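Local coordinates for multiple antibiotic resistance protein MARR (Escherichia coli, PDB 1JGS) that represses transcription of the marRAB operon, which activates antibiotic resistance and oxidative stress genes, by binding the marO operator, at residues 37-51 with 90-103. Residues are numbered along the deposited sequence; the frame is centred on the assembly and turned at random.
With SAL (2-hydroxybenzoic acid), chain B.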
loop_
_atom_site.group_PDB
_atom_site.type_symbol
_atom_site.label_atom_id
_atom_site.label_comp_id
_atom_site.label_asym_id
_atom_site.label_seq_id
_atom_site.Cartn_x
_atom_site.Cartn_y
_atom_site.Cartn_z
ATOM N N PHE A 37 5.137 -3.508 -12.094
ATOM C CA PHE A 37 6.425 -2.928 -11.697
ATOM C C PHE A 37 6.798 -3.345 -10.268
ATOM O O PHE A 37 7.932 -3.756 -10.006
ATOM C CB PHE A 37 6.375 -1.405 -11.803
ATOM C CG PHE A 37 7.660 -0.731 -11.432
ATOM C CD1 PHE A 37 8.873 -1.176 -11.959
ATOM C CD2 PHE A 37 7.663 0.358 -10.570
ATOM C CE1 PHE A 37 10.074 -0.549 -11.634
ATOM C CE2 PHE A 37 8.861 0.995 -10.236
ATOM C CZ PHE A 37 10.072 0.537 -10.772
ATOM N N LYS A 38 5.835 -3.262 -9.354
ATOM C CA LYS A 38 6.055 -3.650 -7.962
ATOM C C LYS A 38 6.458 -5.131 -7.887
ATOM O O LYS A 38 7.417 -5.492 -7.199
ATOM C CB LYS A 38 4.780 -3.419 -7.144
ATOM C CG LYS A 38 4.321 -1.968 -7.082
ATOM C CD LYS A 38 2.968 -1.847 -6.384
ATOM C CE LYS A 38 2.520 -0.393 -6.243
ATOM N NZ LYS A 38 3.403 0.387 -5.329
ATOM N N VAL A 39 5.726 -5.993 -8.588
ATOM C CA VAL A 39 6.070 -7.411 -8.578
ATOM C C VAL A 39 7.493 -7.635 -9.086
ATOM O O VAL A 39 8.191 -8.512 -8.582
ATOM C CB VAL A 39 5.091 -8.241 -9.434
ATOM C CG1 VAL A 39 5.646 -9.639 -9.674
ATOM C CG2 VAL A 39 3.741 -8.331 -8.721
ATOM N N LEU A 40 7.932 -6.848 -10.069
ATOM C CA LEU A 40 9.296 -7.012 -10.591
ATOM C C LEU A 40 10.356 -6.554 -9.579
ATOM O O LEU A 40 11.375 -7.215 -9.383
ATOM C CB LEU A 40 9.511 -6.227 -11.899
ATOM C CG LEU A 40 8.866 -6.643 -13.223
ATOM C CD1 LEU A 40 9.408 -5.740 -14.337
ATOM C CD2 LEU A 40 9.164 -8.087 -13.538
ATOM N N CYS A 41 10.117 -5.418 -8.941
ATOM C CA CYS A 41 11.072 -4.908 -7.972
ATOM C C CYS A 41 11.204 -5.871 -6.799
ATOM O O CYS A 41 12.295 -6.054 -6.258
ATOM C CB CYS A 41 10.632 -3.533 -7.479
ATOM S SG CYS A 41 10.601 -2.274 -8.767
ATOM N N SER A 42 10.093 -6.490 -6.413
ATOM C CA SER A 42 10.094 -7.433 -5.294
ATOM C C SER A 42 10.816 -8.740 -5.596
ATOM O O SER A 42 11.479 -9.294 -4.732
ATOM C CB SER A 42 8.660 -7.757 -4.871
ATOM O OG SER A 42 7.978 -6.588 -4.454
ATOM N N ILE A 43 10.665 -9.249 -6.815
ATOM C CA ILE A 43 11.310 -10.496 -7.191
ATOM C C ILE A 43 12.805 -10.217 -7.316
ATOM O O ILE A 43 13.637 -11.018 -6.897
ATOM C CB ILE A 43 10.768 -11.013 -8.538
ATOM C CG1 ILE A 43 9.304 -11.435 -8.379
ATOM C CG2 ILE A 43 11.611 -12.179 -9.039
ATOM C CD1 ILE A 43 8.693 -12.061 -9.632
ATOM N N ARG A 44 13.122 -9.064 -7.897
ATOM C CA ARG A 44 14.498 -8.652 -8.079
ATOM C C ARG A 44 15.284 -8.730 -6.764
ATOM O O ARG A 44 16.218 -9.542 -6.628
ATOM C CB ARG A 44 14.538 -7.220 -8.624
ATOM C CG ARG A 44 15.937 -6.622 -8.701
ATOM C CD ARG A 44 15.928 -5.248 -9.334
ATOM N NE ARG A 44 17.185 -4.566 -9.067
ATOM C CZ ARG A 44 17.435 -3.296 -9.368
ATOM N NH1 ARG A 44 16.512 -2.546 -9.962
ATOM N NH2 ARG A 44 18.606 -2.766 -9.048
ATOM N N CYS A 45 14.893 -7.883 -5.811
ATOM C CA CYS A 45 15.523 -7.793 -4.492
ATOM C C CYS A 45 15.836 -9.135 -3.886
ATOM O O CYS A 45 16.914 -9.347 -3.320
ATOM C CB CYS A 45 14.618 -7.033 -3.532
ATOM S SG CYS A 45 14.314 -5.354 -4.027
ATOM N N ALA A 46 14.875 -10.037 -3.998
ATOM C CA ALA A 46 15.015 -11.369 -3.458
ATOM C C ALA A 46 15.820 -12.314 -4.361
ATOM O O ALA A 46 16.129 -13.442 -3.949
ATOM C CB ALA A 46 13.640 -11.937 -3.203
ATOM N N ALA A 47 16.159 -11.863 -5.576
ATOM C CA ALA A 47 16.910 -12.678 -6.539
ATOM C C ALA A 47 16.032 -13.806 -7.073
ATOM O O ALA A 47 15.786 -13.912 -8.279
ATOM C CB ALA A 47 18.151 -13.273 -5.886
ATOM N N CYS A 48 15.581 -14.646 -6.148
ATOM C CA CYS A 48 14.717 -15.781 -6.430
ATOM C C CYS A 48 13.730 -15.885 -5.269
ATOM O O CYS A 48 14.130 -15.840 -4.106
ATOM C CB CYS A 48 15.523 -17.080 -6.499
ATOM S SG CYS A 48 16.523 -17.300 -7.973
ATOM N N ILE A 49 12.449 -16.039 -5.571
ATOM C CA ILE A 49 11.458 -16.148 -4.513
ATOM C C ILE A 49 10.294 -17.021 -4.941
ATOM O O ILE A 49 9.959 -17.090 -6.133
ATOM C CB ILE A 49 10.914 -14.763 -4.117
ATOM C CG1 ILE A 49 9.898 -14.910 -2.977
ATOM C CG2 ILE A 49 10.286 -14.088 -5.335
ATOM C CD1 ILE A 49 9.408 -13.595 -2.417
ATOM N N THR A 50 9.686 -17.695 -3.973
ATOM C CA THR A 50 8.544 -18.556 -4.264
ATOM C C THR A 50 7.295 -17.697 -4.480
ATOM O O THR A 50 7.183 -16.586 -3.947
ATOM C CB THR A 50 8.281 -19.539 -3.114
ATOM O OG1 THR A 50 7.923 -18.811 -1.931
ATOM C CG2 THR A 50 9.519 -20.378 -2.846
ATOM N N PRO A 51 6.347 -18.184 -5.284
ATOM C CA PRO A 51 5.154 -17.365 -5.490
ATOM C C PRO A 51 4.436 -17.078 -4.173
ATOM O O PRO A 51 3.999 -15.941 -3.924
ATOM C CB PRO A 51 4.334 -18.204 -6.452
ATOM C CG PRO A 51 5.394 -18.865 -7.285
ATOM C CD PRO A 51 6.385 -19.310 -6.234
ATOM N N VAL A 90 8.292 -24.174 -7.099
ATOM C CA VAL A 90 9.161 -23.445 -8.005
ATOM C C VAL A 90 9.494 -22.083 -7.454
ATOM O O VAL A 90 8.917 -21.636 -6.456
ATOM C CB VAL A 90 8.512 -23.232 -9.393
ATOM C CG1 VAL A 90 8.222 -24.566 -10.031
ATOM C CG2 VAL A 90 7.245 -22.400 -9.268
ATOM N N LEU A 91 10.437 -21.427 -8.113
ATOM C CA LEU A 91 10.857 -20.098 -7.723
ATOM C C LEU A 91 10.626 -19.293 -8.982
ATOM O O LEU A 91 10.516 -19.849 -10.077
ATOM C CB LEU A 91 12.359 -20.058 -7.370
ATOM C CG LEU A 91 12.931 -20.813 -6.154
ATOM C CD1 LEU A 91 14.425 -20.969 -6.337
ATOM C CD2 LEU A 91 12.639 -20.076 -4.843
ATOM N N VAL A 92 10.535 -17.986 -8.828
ATOM C CA VAL A 92 10.375 -17.144 -9.983
ATOM C C VAL A 92 11.470 -16.120 -9.855
ATOM O O VAL A 92 11.769 -15.654 -8.752
ATOM C CB VAL A 92 8.996 -16.443 -10.018
ATOM C CG1 VAL A 92 7.869 -17.496 -10.172
ATOM C CG2 VAL A 92 8.802 -15.615 -8.760
ATOM N N LYS A 93 12.100 -15.806 -10.977
ATOM C CA LYS A 93 13.155 -14.811 -10.997
ATOM C C LYS A 93 12.952 -14.036 -12.279
ATOM O O LYS A 93 12.212 -14.472 -13.171
ATOM C CB LYS A 93 14.523 -15.492 -10.999
ATOM C CG LYS A 93 14.858 -16.224 -12.287
ATOM C CD LYS A 93 16.116 -17.049 -12.120
ATOM C CE LYS A 93 17.084 -16.803 -13.251
ATOM N NZ LYS A 93 17.510 -15.371 -13.310
ATOM N N LEU A 94 13.606 -12.892 -12.381
ATOM C CA LEU A 94 13.491 -12.079 -13.572
ATOM C C LEU A 94 14.379 -12.622 -14.672
ATOM O O LEU A 94 15.437 -13.183 -14.406
ATOM C CB LEU A 94 13.916 -10.647 -13.277
ATOM C CG LEU A 94 13.175 -9.889 -12.167
ATOM C CD1 LEU A 94 13.538 -8.405 -12.297
ATOM C CD2 LEU A 94 11.641 -10.088 -12.291
ATOM N N THR A 95 13.937 -12.473 -15.912
ATOM C CA THR A 95 14.750 -12.890 -17.039
ATOM C C THR A 95 15.640 -11.658 -17.276
ATOM O O THR A 95 15.384 -10.594 -16.690
ATOM C CB THR A 95 13.878 -13.145 -18.269
ATOM O OG1 THR A 95 13.115 -11.962 -18.553
ATOM C CG2 THR A 95 12.929 -14.307 -18.025
ATOM N N THR A 96 16.668 -11.777 -18.114
ATOM C CA THR A 96 17.555 -10.631 -18.380
ATOM C C THR A 96 16.751 -9.418 -18.829
ATOM O O THR A 96 16.926 -8.320 -18.311
ATOM C CB THR A 96 18.598 -10.934 -19.486
ATOM O OG1 THR A 96 19.337 -12.111 -19.148
ATOM C CG2 THR A 96 19.572 -9.758 -19.627
ATOM N N GLY A 97 15.878 -9.619 -19.809
ATOM C CA GLY A 97 15.054 -8.524 -20.276
ATOM C C GLY A 97 14.198 -7.952 -19.153
ATOM O O GLY A 97 14.081 -6.732 -19.013
ATOM N N GLY A 98 13.596 -8.834 -18.354
ATOM C CA GLY A 98 12.770 -8.381 -17.250
ATOM C C GLY A 98 13.584 -7.478 -16.343
ATOM O O GLY A 98 13.105 -6.430 -15.903
ATOM N N ALA A 99 14.824 -7.890 -16.082
ATOM C CA ALA A 99 15.738 -7.131 -15.231
ATOM C C ALA A 99 15.970 -5.734 -15.785
ATOM O O ALA A 99 15.946 -4.756 -15.041
ATOM C CB ALA A 99 17.074 -7.872 -15.102
ATOM N N ALA A 100 16.189 -5.646 -17.094
ATOM C CA ALA A 100 16.427 -4.369 -17.747
ATOM C C ALA A 100 15.183 -3.489 -17.622
ATOM O O ALA A 100 15.261 -2.329 -17.208
ATOM C CB ALA A 100 16.781 -4.593 -19.214
ATOM N N ILE A 101 14.032 -4.040 -17.982
ATOM C CA ILE A 101 12.791 -3.289 -17.875
ATOM C C ILE A 101 12.661 -2.708 -16.449
ATOM O O ILE A 101 12.375 -1.520 -16.265
ATOM C CB ILE A 101 11.572 -4.202 -18.143
ATOM C CG1 ILE A 101 11.614 -4.741 -19.577
ATOM C CG2 ILE A 101 10.289 -3.440 -17.871
ATOM C CD1 ILE A 101 11.569 -3.679 -20.641
ATOM N N CYS A 102 12.871 -3.557 -15.445
ATOM C CA CYS A 102 12.759 -3.137 -14.052
ATOM C C CYS A 102 13.741 -2.041 -13.676
ATOM O O CYS A 102 13.477 -1.260 -12.757
ATOM C CB CYS A 102 12.956 -4.327 -13.112
ATOM S SG CYS A 102 13.045 -3.867 -11.364
ATOM N N GLU A 103 14.871 -1.983 -14.379
ATOM C CA GLU A 103 15.877 -0.964 -14.099
ATOM C C GLU A 103 15.564 0.319 -14.871
ATOM O O GLU A 103 15.761 1.418 -14.357
ATOM C CB GLU A 103 17.275 -1.474 -14.457
ATOM C CG GLU A 103 18.403 -0.594 -13.928
ATOM C CD GLU A 103 18.312 -0.373 -12.426
ATOM O OE1 GLU A 103 18.301 -1.370 -11.677
ATOM O OE2 GLU A 103 18.255 0.798 -11.991
HETATM C "C1'" SAL B . 2.709 -20.312 -9.628
HETATM O "O1'" SAL B . 3.563 -21.170 -10.173
HETATM O "O2'" SAL B . 2.281 -19.345 -10.274
HETATM C C1 SAL B . 2.310 -20.577 -8.229
HETATM C C2 SAL B . 1.380 -19.683 -7.554
HETATM C C3 SAL B . 0.984 -19.910 -6.214
HETATM C C4 SAL B . 1.476 -21.001 -5.500
HETATM C C5 SAL B . 2.484 -21.988 -6.209
HETATM C C6 SAL B . 2.841 -21.717 -7.526
HETATM O O2 SAL B . 0.845 -18.592 -8.161
#
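Ile-49 and Val-92 form a single antiparallel bridge, a hydrogen-bonded pair in which each residue gives its N-H to the other's carbonyl. Val-92 N to Ile-49 O is the shorter bond at 2.9 Å; Ile-49 N to Val-92 O measures 3.3 Å but is nearly straight, with 165° at the hydrogen. Leu-91 CA adds a CA-H...O contact to Ile-49 O. Thr-50 then N-caps helix 51-58, its OG1 accepting from Glu-53 N, while its CG2 rests on Leu-91 CD2.

Apolar packing fills the angle between helix 37-46 and the strand, whose axes cross at 103°. Strand 90-94 also pairs with strand 78-82, the two forming the wing of a winged helix-turn-helix domain, the DNA-binding fold of the MarR family; the bridge ties the segment at Ile-49 to the edge of this wing. Ile-43 lies over the strand at about a right angle to Val-92, CD1 meeting Val-92 CG2 at 3.7 Å; its CG2 lies anti to the backbone N and drops onto Lys-93 CA. Leu-94 reaches toward helix 37-46, its CD2 against both Ile-43 CG2 and Leu-40 CD2, the latter tightly at 3.4 Å. Leu-40 CD1 continues to Cys-102 CB on helix 96-118, where Cys-102 SG sits 3.9 Å from Cys-41 SG. Phe-37 turns the edge of its ring to Cys-102 O.

The charged contact lies at the surface. Arg-44, extended from CG to NE, runs past Cys-102 SG at its guanidinium edge and forms a salt bridge from NH1 to Glu-103 OE1 (2.7 Å). OE1 approaches the guanidinium obliquely and also lies near NH2, the two planes 72° apart; Glu-103 is poorly ordered, which leaves this detail uncertain.

Beyond the bridge, Pro-51 CG touches Val-92 CG1, and Pro-51 CB lies 3.5 Å from C2 of bound 2-hydroxybenzoic acid, whose pocket also includes Val-90.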